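PDB 6XZ6: GARP domain-containing protein, which binds the host complement regulator factor H, held here as a complex with domain D5 of bovine factor H, and increases transmission of trypanosomes to tsetse flies. Local coordinates for residues A[12-18]-A[157-162]; A[119-123]-A[135-139]. All coordinates share one frame; numbering follows the deposited sequence.

Contact 1: residues A[12-18]-A[157-162]; sequences QTKALCE and NLRGLY
Y162 and Q12 show how a mixed polar and apolar contact can pack the end of a short helix against a long one. The aliphatic part of Q12 packs obliquely against the phenol, its CB 3.4 Å from Y162 OH and its CG beside CE1, while the amide plane is turned 49° from the ring. L16 reaches the same hydroxyl from another direction, crossing the tyrosine at about a right angle with CD1 3.3 Å from Y162 OH. The core of the contact is apolar. A15 CB faces the opposite helix and meets L161 CD1 at 3.6 Å and L158 CD1 at 4.1 Å; it also touches N157 ND2, which lies nearer the L161 side. L16 CD2 meets L158 CD1 at 3.9 Å.

Two waters replace direct hydrogen bonds between the segments. One donates to Q12 OE1 and also bonds Y162 OH; the other accepts from Q12 NE2 and donates to L161 O at 3.0 Å. The chain, extended beyond CG (chi2 165°), keeps the amide beside the phenol, OE1 3.9 Å from Y162 OH. Q12 NE2 also donates to the backbone oxygen of E18 in the factor H chain, where P17 packs on Q12. At the far end, E18 of the receptor lies near N157 but spends its charge on R153 in a salt bridge.

This is side-chain packing between near-antiparallel helices (150°, axes 9.4 Å apart) at the factor H-binding end of an elongated helical bundle, and Y162 is where helix 148-161 gives way to the turn. Helix 67-125 adds F115 against L16 and L158, helix 165-208 brings A167 to L158 and Y162, and helix 129-137 covers T13 on the side away from residues 157-162.

Contact 2: residues A[119-123]-A[135-139]; sequences LRGAA and AKECA
A135 and L119 illustrate how small residues let two helices of a hairpin come close. The apolar contacts centre on the methyl of A135, which points into the helix opposite: its CB lies 3.7 Å from A122 CB and 4.2 Å from A123 CB, with L119 CD2 at a similar range. L119 uses its other branch on the sulfur, CD1 standing 4.2 Å from C138 SG, whose disulfide partner is C17. K136 lies alongside A123, its CG against A123 CB at 3.8 Å. On A122, R16 of the factor H chain packs as well.

Contacts with the backbone form a second group. A135 CB sits 3.4 Å from L119 O, an oxygen already engaged by A123 N in the helical hydrogen bond. In K136 a bend at chi3 brings CE to A123 O, and chi4 then turns NZ, which makes a long, weak ion pair with E129.

The segments come from successive helices, 67-125 and 129-137. Helix 4-61 packs against both, with T13 against A122 and A135, and L16 and A20 against L119.

In the fold
From the N terminus, the chain enters helix 4-61, whose residues 12-18 wait for their partner until residues 157-162, so contact 1 closes a long loop of 138 residues. Within that loop lies the much shorter one of contact 2, in which 119-123 near the end of helix 67-125 meets 135-139 after 11 intervening residues. The two centres are 13 Å apart. Contact 1 ties helix 148-161 to helix 4-61, contact 2 ties helix 129-137 to helix 67-125, and the C17–C138 disulfide links the end of 129-137 covalently to helix 4-61. All this lies at one end of the elongated bundle, where both contacts also touch factor H.

Contact 1: residues A[12-18]-A[157-162]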
loop_
_atom_site.group_PDB
_atom_site.type_symbol
_atom_site.label_atom_id
_atom_site.label_comp_id
_atom_site.label_asym_id
_atom_site.label_seq_id
_atom_site.Cartn_x
_atom_site.Cartn_y
_atom_site.Cartn_z
ATOM N N GLN A 12 -4.210 -20.527 -11.111
ATOM C CA GLN A 12 -4.471 -20.165 -9.703
ATOM C C GLN A 12 -3.200 -19.803 -8.948
ATOM O O GLN A 12 -3.241 -18.887 -8.143
ATOM C CB GLN A 12 -5.176 -21.304 -8.943
ATOM C CG GLN A 12 -6.631 -21.544 -9.327
ATOM C CD GLN A 12 -7.142 -22.868 -8.821
ATOM O OE1 GLN A 12 -6.556 -23.539 -7.948
ATOM N NE2 GLN A 12 -8.251 -23.265 -9.372
ATOM N N THR A 13 -2.104 -20.562 -9.143
ATOM C CA THR A 13 -0.833 -20.341 -8.431
ATOM C C THR A 13 -0.205 -19.007 -8.884
ATOM O O THR A 13 0.310 -18.279 -8.051
ATOM C CB THR A 13 0.091 -21.576 -8.545
ATOM O OG1 THR A 13 -0.623 -22.702 -8.058
ATOM C CG2 THR A 13 1.376 -21.436 -7.729
ATOM N N LYS A 14 -0.317 -18.681 -10.197
ATOM C CA LYS A 14 0.141 -17.446 -10.813
ATOM C C LYS A 14 -0.605 -16.247 -10.211
ATOM O O LYS A 14 0.026 -15.249 -9.911
ATOM C CB LYS A 14 -0.093 -17.506 -12.332
ATOM C CG LYS A 14 1.032 -18.149 -13.145
ATOM C CD LYS A 14 0.598 -18.360 -14.563
ATOM C CE LYS A 14 1.728 -18.675 -15.508
ATOM N NZ LYS A 14 1.243 -18.844 -16.919
ATOM N N ALA A 15 -1.941 -16.354 -10.010
ATOM C CA ALA A 15 -2.797 -15.312 -9.420
ATOM C C ALA A 15 -2.428 -15.021 -7.977
ATOM O O ALA A 15 -2.395 -13.860 -7.604
ATOM C CB ALA A 15 -4.242 -15.712 -9.512
ATOM N N LEU A 16 -2.116 -16.055 -7.173
ATOM C CA LEU A 16 -1.636 -15.947 -5.781
ATOM C C LEU A 16 -0.287 -15.226 -5.738
ATOM O O LEU A 16 -0.064 -14.371 -4.898
ATOM C CB LEU A 16 -1.480 -17.354 -5.142
ATOM C CG LEU A 16 -2.755 -18.169 -4.824
ATOM C CD1 LEU A 16 -2.391 -19.478 -4.218
ATOM C CD2 LEU A 16 -3.643 -17.444 -3.839
ATOM N N CYS A 17 0.586 -15.567 -6.663
ATOM C CA CYS A 17 1.934 -15.035 -6.859
ATOM C C CYS A 17 1.901 -13.521 -7.216
ATOM O O CYS A 17 2.648 -12.745 -6.630
ATOM C CB CYS A 17 2.644 -15.872 -7.929
ATOM S SG CYS A 17 4.429 -15.619 -8.063
ATOM N N GLU A 18 0.999 -13.106 -8.121
ATOM C CA GLU A 18 0.797 -11.721 -8.547
ATOM C C GLU A 18 0.328 -10.884 -7.370
ATOM O O GLU A 18 0.901 -9.840 -7.119
ATOM C CB GLU A 18 -0.210 -11.672 -9.724
ATOM C CG GLU A 18 -0.385 -10.326 -10.411
ATOM C CD GLU A 18 -1.391 -10.216 -11.551
ATOM O OE1 GLU A 18 -2.232 -11.132 -11.738
ATOM O OE2 GLU A 18 -1.338 -9.181 -12.257
ATOM N N ASN A 157 -8.793 -10.999 -11.042
ATOM C CA ASN A 157 -8.240 -12.213 -11.607
ATOM C C ASN A 157 -8.321 -13.330 -10.597
ATOM O O ASN A 157 -8.784 -14.404 -10.952
ATOM C CB ASN A 157 -6.817 -12.006 -12.126
ATOM C CG ASN A 157 -6.303 -13.215 -12.845
ATOM O OD1 ASN A 157 -6.863 -13.657 -13.870
ATOM N ND2 ASN A 157 -5.236 -13.801 -12.314
ATOM N N LEU A 158 -7.985 -13.065 -9.330
ATOM C CA LEU A 158 -8.064 -14.053 -8.255
ATOM C C LEU A 158 -9.517 -14.502 -7.987
ATOM O O LEU A 158 -9.785 -15.686 -7.854
ATOM C CB LEU A 158 -7.425 -13.497 -6.977
ATOM C CG LEU A 158 -7.387 -14.440 -5.784
ATOM C CD1 LEU A 158 -6.196 -15.398 -5.892
ATOM C CD2 LEU A 158 -7.412 -13.655 -4.475
ATOM N N ARG A 159 -10.428 -13.558 -7.956
ATOM C CA ARG A 159 -11.837 -13.733 -7.715
ATOM C C ARG A 159 -12.525 -14.591 -8.841
ATOM O O ARG A 159 -13.534 -15.292 -8.567
ATOM C CB ARG A 159 -12.456 -12.326 -7.499
ATOM C CG ARG A 159 -13.948 -12.274 -7.211
ATOM C CD ARG A 159 -14.765 -12.189 -8.489
ATOM N NE ARG A 159 -16.142 -11.857 -8.176
ATOM C CZ ARG A 159 -17.184 -12.126 -8.948
ATOM N NH1 ARG A 159 -17.016 -12.750 -10.105
ATOM N NH2 ARG A 159 -18.407 -11.811 -8.550
ATOM N N GLY A 160 -11.967 -14.533 -10.058
ATOM C CA GLY A 160 -12.470 -15.265 -11.225
ATOM C C GLY A 160 -11.988 -16.699 -11.268
ATOM O O GLY A 160 -12.646 -17.563 -11.838
ATOM N N LEU A 161 -10.849 -16.961 -10.620
ATOM C CA LEU A 161 -10.205 -18.272 -10.507
ATOM C C LEU A 161 -10.594 -19.055 -9.262
ATOM O O LEU A 161 -10.563 -20.283 -9.303
ATOM C CB LEU A 161 -8.667 -18.088 -10.556
ATOM C CG LEU A 161 -8.112 -17.551 -11.877
ATOM C CD1 LEU A 161 -6.699 -17.139 -11.710
ATOM C CD2 LEU A 161 -8.217 -18.560 -13.002
ATOM N N TYR A 162 -10.922 -18.356 -8.157
ATOM C CA TYR A 162 -11.281 -18.915 -6.840
ATOM C C TYR A 162 -12.727 -18.598 -6.478
ATOM O O TYR A 162 -13.071 -17.439 -6.259
ATOM C CB TYR A 162 -10.337 -18.330 -5.760
ATOM C CG TYR A 162 -8.955 -18.955 -5.738
ATOM C CD1 TYR A 162 -7.943 -18.501 -6.587
ATOM C CD2 TYR A 162 -8.640 -19.959 -4.834
ATOM C CE1 TYR A 162 -6.659 -19.055 -6.542
ATOM C CE2 TYR A 162 -7.400 -20.584 -4.850
ATOM C CZ TYR A 162 -6.401 -20.110 -5.676
ATOM O OH TYR A 162 -5.158 -20.686 -5.613
HETATM O O HOH W 1 -4.446 -23.189 -6.117
HETATM O O HOH W 2 -9.993 -22.236 -11.562
#

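Contact 2: residues A[119-123]-A[135-139]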
loop_
_atom_site.group_PDB
_atom_site.type_symbol
_atom_site.label_atom_id
_atom_site.label_comp_id
_atom_site.label_asym_id
_atom_site.label_seq_id
_atom_site.Cartn_x
_atom_site.Cartn_y
_atom_site.Cartn_z
ATOM N N LEU A 119 1.122 -20.031 -1.011
ATOM C CA LEU A 119 2.194 -20.300 -1.964
ATOM C C LEU A 119 3.149 -21.337 -1.435
ATOM O O LEU A 119 3.568 -22.203 -2.195
ATOM C CB LEU A 119 2.939 -19.022 -2.353
ATOM C CG LEU A 119 2.193 -18.082 -3.276
ATOM C CD1 LEU A 119 2.747 -16.681 -3.135
ATOM C CD2 LEU A 119 2.268 -18.575 -4.742
ATOM N N ARG A 120 3.467 -21.282 -0.134
ATOM C CA ARG A 120 4.342 -22.229 0.542
ATOM C C ARG A 120 3.772 -23.644 0.382
ATOM O O ARG A 120 4.535 -24.566 0.112
ATOM C CB ARG A 120 4.455 -21.863 2.005
ATOM C CG ARG A 120 5.869 -21.657 2.480
ATOM C CD ARG A 120 5.891 -21.430 3.998
ATOM N NE ARG A 120 5.524 -20.056 4.328
ATOM C CZ ARG A 120 4.461 -19.712 5.033
ATOM N NH1 ARG A 120 3.658 -20.646 5.532
ATOM N NH2 ARG A 120 4.200 -18.440 5.266
ATOM N N GLY A 121 2.440 -23.791 0.508
ATOM C CA GLY A 121 1.706 -25.037 0.292
ATOM C C GLY A 121 1.880 -25.546 -1.124
ATOM O O GLY A 121 2.207 -26.717 -1.307
ATOM N N ALA A 122 1.713 -24.657 -2.140
ATOM C CA ALA A 122 1.929 -24.952 -3.581
ATOM C C ALA A 122 3.420 -25.321 -3.861
ATOM O O ALA A 122 3.689 -26.182 -4.712
ATOM C CB ALA A 122 1.497 -23.771 -4.443
ATOM N N ALA A 123 4.385 -24.712 -3.120
ATOM C CA ALA A 123 5.816 -25.033 -3.243
ATOM C C ALA A 123 6.120 -26.473 -2.830
ATOM O O ALA A 123 6.921 -27.148 -3.486
ATOM C CB ALA A 123 6.641 -24.080 -2.400
ATOM N N ALA A 135 5.802 -21.337 -7.431
ATOM C CA ALA A 135 5.554 -20.988 -6.032
ATOM C C ALA A 135 6.861 -20.869 -5.204
ATOM O O ALA A 135 6.919 -20.029 -4.302
ATOM C CB ALA A 135 4.622 -21.996 -5.408
ATOM N N LYS A 136 7.899 -21.695 -5.505
ATOM C CA LYS A 136 9.191 -21.630 -4.808
ATOM C C LYS A 136 9.948 -20.347 -5.172
ATOM O O LYS A 136 10.585 -19.757 -4.294
ATOM C CB LYS A 136 10.072 -22.846 -5.112
ATOM C CG LYS A 136 10.060 -23.914 -4.017
ATOM C CD LYS A 136 10.819 -25.182 -4.452
ATOM C CE LYS A 136 10.077 -26.467 -4.135
ATOM N NZ LYS A 136 10.253 -27.486 -5.209
ATOM N N GLU A 137 9.860 -19.906 -6.454
ATOM C CA GLU A 137 10.483 -18.693 -6.987
ATOM C C GLU A 137 9.817 -17.431 -6.441
ATOM O O GLU A 137 10.433 -16.370 -6.388
ATOM C CB GLU A 137 10.357 -18.681 -8.512
ATOM C CG GLU A 137 11.478 -19.378 -9.267
ATOM C CD GLU A 137 11.144 -19.760 -10.705
ATOM O OE1 GLU A 137 10.314 -19.077 -11.351
ATOM O OE2 GLU A 137 11.725 -20.756 -11.191
ATOM N N CYS A 138 8.562 -17.554 -6.054
ATOM C CA CYS A 138 7.691 -16.498 -5.543
ATOM C C CYS A 138 7.738 -16.369 -4.020
ATOM O O CYS A 138 6.939 -15.631 -3.448
ATOM C CB CYS A 138 6.276 -16.780 -6.023
ATOM S SG CYS A 138 5.236 -15.317 -6.173
ATOM N N ALA A 139 8.642 -17.097 -3.357
ATOM C CA ALA A 139 8.756 -17.088 -1.901
ATOM C C ALA A 139 9.044 -15.703 -1.367
ATOM O O ALA A 139 8.320 -15.236 -0.498
ATOM C CB ALA A 139 9.827 -18.059 -1.449
#